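Local atomic coordinates of alkylpurine DNA glycosylase AlkC (Pseudomonas fluorescens, PDB entry 5VHV), a protein that probably excises alkylated purine bases from damaged DNA as a non-base-flipping glycosylase, starting base excision repair. Residues T70-Y73 and A74-P77. Sequence-based numbering, arbitrary orientation.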
loop_
_atom_site.group_PDB
_atom_site.type_symbol
_atom_site.label_atom_id
_atom_site.label_comp_id
_atom_site.label_asym_id
_atom_site.label_seq_id
_atom_site.Cartn_x
_atom_site.Cartn_y
_atom_site.Cartn_z
ATOM N N THR A 70 -12.983 -28.606 -3.486
ATOM C CA THR A 70 -13.621 -28.813 -4.786
ATOM C C THR A 70 -14.855 -27.930 -4.938
ATOM O O THR A 70 -15.053 -27.306 -5.990
ATOM C CB THR A 70 -13.968 -30.289 -4.963
ATOM O OG1 THR A 70 -12.746 -31.037 -5.004
ATOM C CG2 THR A 70 -14.749 -30.529 -6.253
ATOM N N LEU A 71 -15.688 -27.844 -3.898
ATOM C CA LEU A 71 -16.856 -26.966 -3.961
ATOM C C LEU A 71 -16.438 -25.508 -4.089
ATOM O O LEU A 71 -17.055 -24.736 -4.829
ATOM C CB LEU A 71 -17.722 -27.126 -2.723
ATOM C CG LEU A 71 -18.252 -28.529 -2.431
ATOM C CD1 LEU A 71 -19.100 -28.499 -1.180
ATOM C CD2 LEU A 71 -19.060 -29.077 -3.609
ATOM N N LEU A 72 -15.422 -25.104 -3.333
ATOM C CA LEU A 72 -15.027 -23.703 -3.327
ATOM C C LEU A 72 -14.378 -23.293 -4.653
ATOM O O LEU A 72 -14.515 -22.135 -5.079
ATOM C CB LEU A 72 -14.098 -23.452 -2.146
ATOM C CG LEU A 72 -14.719 -23.696 -0.744
ATOM C CD1 LEU A 72 -13.673 -23.403 0.323
ATOM C CD2 LEU A 72 -15.963 -22.841 -0.493
ATOM N N TYR A 73 -13.680 -24.217 -5.325
ATOM C CA TYR A 73 -13.226 -23.940 -6.684
ATOM C C TYR A 73 -14.403 -23.595 -7.589
ATOM O O TYR A 73 -14.312 -22.673 -8.410
ATOM C CB TYR A 73 -12.474 -25.136 -7.264
ATOM C CG TYR A 73 -10.974 -25.187 -7.039
ATOM C CD1 TYR A 73 -10.428 -25.100 -5.761
ATOM C CD2 TYR A 73 -10.098 -25.346 -8.118
ATOM C CE1 TYR A 73 -9.052 -25.177 -5.561
ATOM C CE2 TYR A 73 -8.723 -25.428 -7.937
ATOM C CZ TYR A 73 -8.200 -25.341 -6.656
ATOM O OH TYR A 73 -6.831 -25.427 -6.473
ATOM N N ALA A 74 -15.511 -24.343 -7.478
ATOM C CA ALA A 74 -16.672 -24.053 -8.312
ATOM C C ALA A 74 -17.379 -22.786 -7.867
ATOM O O ALA A 74 -17.966 -22.079 -8.699
ATOM C CB ALA A 74 -17.652 -25.219 -8.299
ATOM N N LEU A 75 -17.311 -22.468 -6.570
ATOM C CA LEU A 75 -17.975 -21.278 -6.060
ATOM C C LEU A 75 -17.294 -20.003 -6.558
ATOM O O LEU A 75 -17.970 -19.000 -6.818
ATOM C CB LEU A 75 -17.987 -21.310 -4.531
ATOM C CG LEU A 75 -18.745 -20.166 -3.857
ATOM C CD1 LEU A 75 -20.228 -20.267 -4.101
ATOM C CD2 LEU A 75 -18.410 -20.107 -2.356
ATOM N N ALA A 76 -15.975 -20.030 -6.727
ATOM C CA ALA A 76 -15.238 -18.789 -6.971
ATOM C C ALA A 76 -15.780 -17.980 -8.142
ATOM O O ALA A 76 -16.062 -16.787 -7.950
ATOM C CB ALA A 76 -13.750 -19.112 -7.146
ATOM N N PRO A 77 -15.994 -18.543 -9.338
ATOM C CA PRO A 77 -16.511 -17.721 -10.457
ATOM C C PRO A 77 -17.964 -17.282 -10.306
ATOM O O PRO A 77 -18.405 -16.410 -11.062
ATOM C CB PRO A 77 -16.337 -18.639 -11.675
ATOM C CG PRO A 77 -16.334 -20.030 -11.106
ATOM C CD PRO A 77 -15.633 -19.905 -9.774
#
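The backbone carbonyls of Leu71 and Leu72 accept the N-H groups of Leu75 and Ala76 in the last turn of helix 65-75, one of the helices of the helical-repeat domain of this DNA glycosylase. Three successive i to i+4 bonds run through the turn. The first, from Ala74 N to Thr70 O, is long and weak at 3.3 Å. Next, Leu75 N reaches Leu71 O at 2.9 Å. Ala76 N meets Leu72 O at 3.0 Å. Pro77 cannot continue the series, because its ring nitrogen carries no hydrogen; where the bond to Tyr73 O would come, the ring carbon CD of Pro77 sits 3.4 Å from Tyr73 O. That carbonyl is satisfied from helix 100-110 instead, by a hydrogen bond with the hydroxyl of Tyr109, whose ring also stacks on that of Tyr73. Thr70 OG1 turns back along its own helix and is hydrogen-bonded to the carbonyl of Pro66.

The side-chain part of the contact is apolar. Leu72 and Leu75, three residues apart, extend at an angle to one another and meet through one methyl each, CD2 to CD2 at 4.1 Å. With CG anti to the backbone N (chi1 -176°), Leu75 brings its CD2 to that of Leu72. Both buried leucines also pack on helix 87-95, Leu72 on Leu88 and Tyr91, Leu75 on Phe87. On the backbone side, Leu75 CB lies 3.6 Å from Leu72 O, the same oxygen that accepts the N-H of Ala76.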